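Local coordinates for protein Nrps/pks (Streptomyces albus, PDB 4OPE) that probably catalyses the decarboxylative Claisen condensation that extends the growing polyketide chain, as a ketosynthase domain of the AT-less type I oxazolomycin synthase, at residues I91-R96 and R574-A579; F76-M79 and S84-E87; E95-Q100 and V203-H208. All coordinates share one frame; numbering follows the deposited sequence.

Contacts 1 and 3 are buried and both use helix 93-108, contact 1 at its first turn and contact 3 just beyond, whereas contact 2 is only partly buried and lies farthest from the centre of the chain. Contact 3 is wholly apolar, between the helix and the end of strand 197-204 with the chain that follows it; contact 1 mixes an arginine-carbonyl interaction with proline-tryptophan packing, and contact 2 has loose van der Waals contacts without a hydrogen bond across it. Gln94 connects contacts 1 and 3, its OE1 lying 2.9 Å from Val205 N in a probable hydrogen bond. Similarly, Gln85 NE2 of contact 2 makes a probable hydrogen bond to Arg574 O of contact 1.

Contact 1. Residues I91-R96 and R574-A579; sequences IDPQER and RCWLPA
Arg96 meets the backbone carbonyl of Cys575 in the polar part of this contact. Its NH1 lies 2.8 Å from Cys575 O, but the N-H...O angle of 117° marks the hydrogen bond as weak; the oxygen stands well off the guanidinium plane, so the N-H cannot point straight at it. The firmer grip is within 91-96: NE and NH2 both donate to Ile91 O, NH2 at 2.9 Å with an angle of 151°. This side-on pair keeps Ile91 O in the guanidinium plane and fixes how the flat group is turned. A bend at chi3 (-126°) brings the group round to this carbonyl.

Nonpolar packing fills in around the same group. Cys575 CB lies over one guanidinium face, 3.7 Å from Arg96 NH1, while Pro93 CA covers the opposite face. Beside it, Pro93 CG reaches Trp576 CZ3 at 3.7 Å, with the proline ring set obliquely to the indole.

A capping bond orders the helix start that carries Pro93 and Arg96: Gln94 N donates almost straight to Asp92 OD1 at 2.9 Å, reaching the anti side of the carboxylate.

The interface thus sets the C-terminal tail against the N-terminus of helix 93-108. Phe76 of strand 75-76 touches both Arg96 and Cys575, Ala88 of helix 85-90 also packs on Cys575, and Tyr132 meets Trp576 edge-to-face.

Contact 2. Residues F76-M79 and S84-E87; sequences FDPM and SQVE
Pro78 and Gln85 carry this contact, their side chains lying alongside one another and pointing the same way. The backbones approach closely enough for it, with 6.1 Å between Pro78 CA and Gln85 CA. The Gln85 side chain starts with CG anti to the backbone N (chi1 165°), then folds at chi2 (67°), which brings OE1, at the near side of the amide, to 4.1 Å from Pro78 CG. That separation is van der Waals contact, and no hydrogen bond crosses between the segments. The amide is oriented instead by its other end, where NE2 has Arg574 O and Glu89 OE1 as acceptors, consistent with OE1 being the atom directed at the proline.

Met79, modelled as selenomethionine, approaches from a different direction. Its CB does not aim at the helix, but bends at chi2 and chi3 curl the chain so that the terminal CE lies 4.1 Å from Gln85 N. Ser84 offers its backbone rather than its side chain: Ser84 O is 4.2 Å from Pro78 CB. The hydroxyl has a separate task, accepting from Glu87 N at 3.0 Å (153°) as the N-cap of the helix.

The chain leaving strand 75-76 thus packs against the N-terminus of helix 85-90. Phe76, at the end of that strand, bonds through its backbone to Glu573 and lies on helix 93-108 beside Leu99 and Gln100.

Contact 3. Residues E95-Q100 and V203-H208; sequences ERIFLQ and VNVSSH
The backbones come nearest at Phe98 and Val203, with 6.7 Å between their CA atoms, where helix 93-108 passes the end of strand 197-204 and the chain leaving it. Two apolar pairs form the interface. The Phe98 ring runs past the valine and only its CD1 side comes near, 4.4 Å from Val203 CB, the two meeting obliquely. One residue earlier on the helix, Ile97 CD1 contacts Val205 CG2 at 4.2 Å, carried there by an extended chi2 of 180°. Val203 and Val205 both direct CB at the helix while Asn204 between them takes no part, the alternation expected of an extended chain. All four contacting residues are buried, and no hydrogen bond crosses between the segments, so the contact rests on side-chain packing alone.

This joins helix 93-108 to the central mixed sheet of the thiolase-type fold, in which strand 197-204 lies between strands 121-126 and 242-250. Ser243 of the latter strand touches Ile97, Phe98 and Val203, and helix 152-163 closes over Phe98 through Val155 and Val159.

Contact 1. Residues I91-R96 and R574-A579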
loop_
_atom_site.group_PDB
_atom_site.type_symbol
_atom_site.label_atom_id
_atom_site.label_comp_id
_atom_site.label_asym_id
_atom_site.label_seq_id
_atom_site.Cartn_x
_atom_site.Cartn_y
_atom_site.Cartn_z
ATOM N N ILE A 91 0.723 -20.249 2.359
ATOM C CA ILE A 91 0.598 -18.813 2.507
ATOM C C ILE A 91 0.718 -18.354 3.952
ATOM O O ILE A 91 0.432 -19.093 4.889
ATOM C CB ILE A 91 -0.677 -18.258 1.886
ATOM C CG1 ILE A 91 -1.840 -18.506 2.809
ATOM C CG2 ILE A 91 -0.884 -18.894 0.527
ATOM C CD1 ILE A 91 -3.158 -17.984 2.288
ATOM N N ASP A 92 1.157 -17.098 4.062
ATOM C CA ASP A 92 1.500 -16.417 5.302
ATOM C C ASP A 92 0.294 -16.386 6.204
ATOM O O ASP A 92 -0.794 -16.143 5.729
ATOM C CB ASP A 92 1.886 -14.975 4.956
ATOM C CG ASP A 92 2.660 -14.290 6.049
ATOM O OD1 ASP A 92 2.177 -14.227 7.205
ATOM O OD2 ASP A 92 3.760 -13.787 5.725
ATOM N N PRO A 93 0.478 -16.592 7.517
ATOM C CA PRO A 93 -0.634 -16.525 8.441
ATOM C C PRO A 93 -1.294 -15.161 8.516
ATOM O O PRO A 93 -2.414 -15.057 8.943
ATOM C CB PRO A 93 0.006 -16.900 9.789
ATOM C CG PRO A 93 1.440 -16.784 9.598
ATOM C CD PRO A 93 1.668 -17.126 8.174
ATOM N N GLN A 94 -0.613 -14.116 8.083
ATOM C CA GLN A 94 -1.231 -12.797 8.000
ATOM C C GLN A 94 -2.420 -12.850 7.046
ATOM O O GLN A 94 -3.464 -12.323 7.357
ATOM C CB GLN A 94 -0.197 -11.729 7.596
ATOM C CG GLN A 94 0.922 -11.614 8.627
ATOM C CD GLN A 94 2.076 -10.662 8.274
ATOM O OE1 GLN A 94 2.818 -10.221 9.175
ATOM N NE2 GLN A 94 2.249 -10.364 6.997
ATOM N N GLU A 95 -2.272 -13.481 5.896
ATOM C CA GLU A 95 -3.390 -13.601 4.947
ATOM C C GLU A 95 -4.560 -14.397 5.541
ATOM O O GLU A 95 -5.697 -14.038 5.435
ATOM C CB GLU A 95 -2.898 -14.279 3.677
ATOM C CG GLU A 95 -3.892 -14.308 2.527
ATOM C CD GLU A 95 -3.258 -14.706 1.181
ATOM O OE1 GLU A 95 -2.075 -15.108 1.111
ATOM O OE2 GLU A 95 -3.961 -14.631 0.165
ATOM N N ARG A 96 -4.257 -15.449 6.249
ATOM C CA ARG A 96 -5.297 -16.290 6.772
ATOM C C ARG A 96 -6.052 -15.651 7.917
ATOM O O ARG A 96 -7.274 -15.715 8.005
ATOM C CB ARG A 96 -4.672 -17.569 7.263
ATOM C CG ARG A 96 -3.797 -18.272 6.213
ATOM C CD ARG A 96 -3.318 -19.592 6.759
ATOM N NE ARG A 96 -1.880 -19.736 6.688
ATOM C CZ ARG A 96 -1.143 -20.297 7.627
ATOM N NH1 ARG A 96 -1.665 -20.711 8.780
ATOM N NH2 ARG A 96 0.138 -20.422 7.415
ATOM N N ARG A 574 -4.378 -26.873 11.955
ATOM C CA ARG A 574 -2.993 -26.468 11.856
ATOM C C ARG A 574 -2.620 -26.338 10.375
ATOM O O ARG A 574 -2.862 -27.234 9.585
ATOM C CB ARG A 574 -2.136 -27.486 12.587
ATOM C CG ARG A 574 -0.659 -27.295 12.389
ATOM C CD ARG A 574 0.194 -27.895 13.509
ATOM N NE ARG A 574 1.574 -27.486 13.296
ATOM C CZ ARG A 574 2.150 -26.435 13.859
ATOM N NH1 ARG A 574 3.406 -26.151 13.551
ATOM N NH2 ARG A 574 1.489 -25.663 14.719
ATOM N N CYS A 575 -2.095 -25.189 9.991
ATOM C CA CYS A 575 -1.552 -24.987 8.651
ATOM C C CYS A 575 -0.214 -24.271 8.808
ATOM O O CYS A 575 -0.116 -23.035 8.940
ATOM C CB CYS A 575 -2.507 -24.179 7.756
ATOM S SG CYS A 575 -4.201 -24.829 7.726
ATOM N N TRP A 576 0.827 -25.082 8.885
ATOM C CA TRP A 576 2.169 -24.570 9.058
ATOM C C TRP A 576 3.019 -25.437 8.183
ATOM O O TRP A 576 2.837 -26.651 8.175
ATOM C CB TRP A 576 2.603 -24.627 10.519
ATOM C CG TRP A 576 3.640 -23.573 10.891
ATOM C CD1 TRP A 576 4.952 -23.787 11.152
ATOM C CD2 TRP A 576 3.434 -22.153 11.042
ATOM N NE1 TRP A 576 5.577 -22.613 11.477
ATOM C CE2 TRP A 576 4.678 -21.588 11.410
ATOM C CE3 TRP A 576 2.326 -21.309 10.904
ATOM C CZ2 TRP A 576 4.850 -20.227 11.655
ATOM C CZ3 TRP A 576 2.500 -19.933 11.142
ATOM C CH2 TRP A 576 3.758 -19.413 11.516
ATOM N N LEU A 577 3.900 -24.821 7.401
ATOM C CA LEU A 577 4.715 -25.598 6.501
ATOM C C LEU A 577 5.453 -26.617 7.378
ATOM O O LEU A 577 5.749 -26.335 8.535
ATOM C CB LEU A 577 5.670 -24.704 5.716
ATOM C CG LEU A 577 6.324 -25.352 4.489
ATOM C CD1 LEU A 577 5.356 -25.502 3.320
ATOM C CD2 LEU A 577 7.543 -24.564 4.047
ATOM N N PRO A 578 5.654 -27.842 6.882
ATOM C CA PRO A 578 6.427 -28.790 7.705
ATOM C C PRO A 578 7.885 -28.415 7.783
ATOM O O PRO A 578 8.521 -28.626 8.824
ATOM C CB PRO A 578 6.251 -30.098 6.965
ATOM C CG PRO A 578 4.892 -29.958 6.348
ATOM C CD PRO A 578 4.891 -28.544 5.835
ATOM N N ALA A 579 8.390 -27.830 6.692
ATOM C CA ALA A 579 9.766 -27.302 6.648
ATOM C C ALA A 579 10.056 -26.175 7.675
ATOM O O ALA A 579 11.223 -25.931 8.025
ATOM C CB ALA A 579 10.088 -26.832 5.251
#

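Contact 2. Residues F76-M79 and S84-E87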
loop_
_atom_site.group_PDB
_atom_site.type_symbol
_atom_site.label_atom_id
_atom_site.label_comp_id
_atom_site.label_asym_id
_atom_site.label_seq_id
_atom_site.Cartn_x
_atom_site.Cartn_y
_atom_site.Cartn_z
ATOM N N PHE A 76 -6.233 -22.266 11.075
ATOM C CA PHE A 76 -7.030 -21.764 10.002
ATOM C C PHE A 76 -8.156 -22.771 9.717
ATOM O O PHE A 76 -8.041 -23.960 10.090
ATOM C CB PHE A 76 -6.155 -21.582 8.762
ATOM C CG PHE A 76 -6.809 -20.794 7.673
ATOM C CD1 PHE A 76 -7.533 -19.649 7.958
ATOM C CD2 PHE A 76 -6.734 -21.220 6.387
ATOM C CE1 PHE A 76 -8.154 -18.930 6.955
ATOM C CE2 PHE A 76 -7.326 -20.501 5.356
ATOM C CZ PHE A 76 -8.023 -19.332 5.638
ATOM N N ASP A 77 -9.224 -22.265 9.089
ATOM C CA ASP A 77 -10.377 -23.031 8.630
ATOM C C ASP A 77 -10.411 -22.921 7.090
ATOM O O ASP A 77 -11.199 -22.146 6.506
ATOM C CB ASP A 77 -11.638 -22.456 9.282
ATOM C CG ASP A 77 -12.878 -23.293 9.058
ATOM O OD1 ASP A 77 -12.808 -24.210 8.224
ATOM O OD2 ASP A 77 -13.930 -23.024 9.735
ATOM N N PRO A 78 -9.544 -23.698 6.425
ATOM C CA PRO A 78 -9.399 -23.579 4.957
ATOM C C PRO A 78 -10.678 -23.973 4.200
ATOM O O PRO A 78 -10.989 -23.392 3.127
ATOM C CB PRO A 78 -8.268 -24.553 4.614
ATOM C CG PRO A 78 -8.073 -25.398 5.834
ATOM C CD PRO A 78 -8.617 -24.670 7.025
HETATM N N MSE A 79 -11.398 -24.950 4.755
HETATM C CA MSE A 79 -12.597 -25.465 4.107
HETATM C C MSE A 79 -13.619 -24.365 4.090
HETATM O O MSE A 79 -14.422 -24.282 3.159
HETATM C CB MSE A 79 -13.165 -26.720 4.767
HETATM C CG MSE A 79 -12.255 -27.959 4.734
HETATM SE SE MSE A 79 -11.599 -28.516 2.935
HETATM C CE MSE A 79 -9.719 -28.876 3.442
ATOM N N SER A 84 -7.624 -25.359 -0.314
ATOM C CA SER A 84 -7.024 -26.605 0.112
ATOM C C SER A 84 -6.158 -26.397 1.332
ATOM O O SER A 84 -5.580 -25.319 1.532
ATOM C CB SER A 84 -6.144 -27.139 -1.004
ATOM O OG SER A 84 -5.147 -26.194 -1.312
ATOM N N GLN A 85 -6.056 -27.458 2.122
ATOM C CA GLN A 85 -5.117 -27.532 3.234
ATOM C C GLN A 85 -3.681 -27.187 2.795
ATOM O O GLN A 85 -2.966 -26.484 3.494
ATOM C CB GLN A 85 -5.163 -28.939 3.835
ATOM C CG GLN A 85 -4.003 -29.293 4.750
ATOM C CD GLN A 85 -4.012 -28.476 6.013
ATOM O OE1 GLN A 85 -5.072 -28.068 6.483
ATOM N NE2 GLN A 85 -2.831 -28.234 6.581
ATOM N N VAL A 86 -3.278 -27.703 1.643
ATOM C CA VAL A 86 -1.919 -27.536 1.171
ATOM C C VAL A 86 -1.692 -26.084 0.806
ATOM O O VAL A 86 -0.675 -25.507 1.194
ATOM C CB VAL A 86 -1.530 -28.561 0.028
ATOM C CG1 VAL A 86 -0.720 -27.943 -1.119
ATOM C CG2 VAL A 86 -0.713 -29.711 0.629
ATOM N N GLU A 87 -2.619 -25.486 0.077
ATOM C CA GLU A 87 -2.471 -24.083 -0.227
ATOM C C GLU A 87 -2.302 -23.281 1.084
ATOM O O GLU A 87 -1.443 -22.416 1.168
ATOM C CB GLU A 87 -3.643 -23.552 -1.057
ATOM C CG GLU A 87 -3.578 -22.038 -1.251
ATOM C CD GLU A 87 -4.339 -21.512 -2.476
ATOM O OE1 GLU A 87 -5.438 -22.045 -2.828
ATOM O OE2 GLU A 87 -3.827 -20.530 -3.076
#

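Contact 3. Residues E95-Q100 and V203-H208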
loop_
_atom_site.group_PDB
_atom_site.type_symbol
_atom_site.label_atom_id
_atom_site.label_comp_id
_atom_site.label_asym_id
_atom_site.label_seq_id
_atom_site.Cartn_x
_atom_site.Cartn_y
_atom_site.Cartn_z
ATOM N N GLU A 95 -2.272 -13.481 5.896
ATOM C CA GLU A 95 -3.390 -13.601 4.947
ATOM C C GLU A 95 -4.560 -14.397 5.541
ATOM O O GLU A 95 -5.697 -14.038 5.435
ATOM C CB GLU A 95 -2.898 -14.279 3.677
ATOM C CG GLU A 95 -3.892 -14.308 2.527
ATOM C CD GLU A 95 -3.258 -14.706 1.181
ATOM O OE1 GLU A 95 -2.075 -15.108 1.111
ATOM O OE2 GLU A 95 -3.961 -14.631 0.165
ATOM N N ARG A 96 -4.257 -15.449 6.249
ATOM C CA ARG A 96 -5.297 -16.290 6.772
ATOM C C ARG A 96 -6.052 -15.651 7.917
ATOM O O ARG A 96 -7.274 -15.715 8.005
ATOM C CB ARG A 96 -4.672 -17.569 7.263
ATOM C CG ARG A 96 -3.797 -18.272 6.213
ATOM C CD ARG A 96 -3.318 -19.592 6.759
ATOM N NE ARG A 96 -1.880 -19.736 6.688
ATOM C CZ ARG A 96 -1.143 -20.297 7.627
ATOM N NH1 ARG A 96 -1.665 -20.711 8.780
ATOM N NH2 ARG A 96 0.138 -20.422 7.415
ATOM N N ILE A 97 -5.304 -15.047 8.819
ATOM C CA ILE A 97 -5.883 -14.451 9.998
ATOM C C ILE A 97 -6.720 -13.248 9.638
ATOM O O ILE A 97 -7.796 -13.026 10.206
ATOM C CB ILE A 97 -4.781 -14.095 10.980
ATOM C CG1 ILE A 97 -4.265 -15.407 11.571
ATOM C CG2 ILE A 97 -5.304 -13.150 12.053
ATOM C CD1 ILE A 97 -3.154 -15.235 12.573
ATOM N N PHE A 98 -6.239 -12.463 8.698
ATOM C CA PHE A 98 -7.004 -11.327 8.279
ATOM C C PHE A 98 -8.370 -11.716 7.658
ATOM O O PHE A 98 -9.349 -10.988 7.783
ATOM C CB PHE A 98 -6.190 -10.481 7.321
ATOM C CG PHE A 98 -6.748 -9.135 7.100
ATOM C CD1 PHE A 98 -6.877 -8.247 8.147
ATOM C CD2 PHE A 98 -7.155 -8.750 5.878
ATOM C CE1 PHE A 98 -7.415 -6.980 7.962
ATOM C CE2 PHE A 98 -7.695 -7.476 5.684
ATOM C CZ PHE A 98 -7.828 -6.598 6.733
ATOM N N LEU A 99 -8.436 -12.869 7.023
ATOM C CA LEU A 99 -9.697 -13.333 6.506
ATOM C C LEU A 99 -10.688 -13.582 7.632
ATOM O O LEU A 99 -11.850 -13.141 7.584
ATOM C CB LEU A 99 -9.514 -14.614 5.741
ATOM C CG LEU A 99 -9.245 -14.502 4.269
ATOM C CD1 LEU A 99 -8.803 -15.876 3.828
ATOM C CD2 LEU A 99 -10.478 -14.067 3.493
ATOM N N GLN A 100 -10.235 -14.262 8.672
ATOM C CA GLN A 100 -11.111 -14.469 9.816
ATOM C C GLN A 100 -11.480 -13.139 10.487
ATOM O O GLN A 100 -12.632 -12.946 10.871
ATOM C CB GLN A 100 -10.516 -15.478 10.781
ATOM C CG GLN A 100 -10.246 -16.837 10.091
ATOM C CD GLN A 100 -9.583 -17.864 11.025
ATOM O OE1 GLN A 100 -8.905 -17.491 11.935
ATOM N NE2 GLN A 100 -9.747 -19.144 10.754
ATOM N N VAL A 203 -2.401 -6.073 9.860
ATOM C CA VAL A 203 -2.114 -7.359 10.416
ATOM C C VAL A 203 -0.633 -7.504 10.517
ATOM O O VAL A 203 0.076 -7.006 9.651
ATOM C CB VAL A 203 -2.733 -8.495 9.590
ATOM C CG1 VAL A 203 -2.361 -8.396 8.153
ATOM C CG2 VAL A 203 -2.291 -9.848 10.113
ATOM N N ASN A 204 -0.174 -8.155 11.583
ATOM C CA ASN A 204 1.221 -8.441 11.753
ATOM C C ASN A 204 1.433 -9.738 12.541
ATOM O O ASN A 204 0.923 -9.878 13.650
ATOM C CB ASN A 204 1.826 -7.274 12.492
ATOM C CG ASN A 204 3.325 -7.347 12.573
ATOM O OD1 ASN A 204 4.004 -7.220 11.554
ATOM N ND2 ASN A 204 3.860 -7.496 13.795
ATOM N N VAL A 205 2.185 -10.674 11.962
ATOM C CA VAL A 205 2.551 -11.922 12.640
ATOM C C VAL A 205 4.039 -12.122 12.668
ATOM O O VAL A 205 4.683 -11.994 11.659
ATOM C CB VAL A 205 1.942 -13.149 11.951
ATOM C CG1 VAL A 205 2.342 -14.408 12.678
ATOM C CG2 VAL A 205 0.429 -13.067 11.951
ATOM N N SER A 206 4.564 -12.457 13.839
ATOM C CA SER A 206 5.979 -12.743 14.068
ATOM C C SER A 206 6.252 -14.223 13.838
ATOM O O SER A 206 6.401 -15.017 14.789
ATOM C CB SER A 206 6.336 -12.443 15.513
ATOM O OG SER A 206 6.164 -11.076 15.774
ATOM N N SER A 207 6.326 -14.572 12.576
ATOM C CA SER A 207 6.406 -15.952 12.150
ATOM C C SER A 207 7.829 -16.492 12.128
ATOM O O SER A 207 7.999 -17.691 12.186
ATOM C CB SER A 207 5.854 -16.063 10.731
ATOM O OG SER A 207 6.718 -15.355 9.852
ATOM N N HIS A 208 8.827 -15.620 12.011
ATOM C CA HIS A 208 10.175 -16.057 11.773
ATOM C C HIS A 208 11.164 -15.328 12.673
ATOM O O HIS A 208 11.034 -14.134 12.891
ATOM C CB HIS A 208 10.485 -15.775 10.322
ATOM C CG HIS A 208 11.643 -16.543 9.772
ATOM N ND1 HIS A 208 12.941 -16.240 10.087
ATOM C CD2 HIS A 208 11.703 -17.549 8.875
ATOM C CE1 HIS A 208 13.759 -17.039 9.431
ATOM N NE2 HIS A 208 13.031 -17.839 8.679
#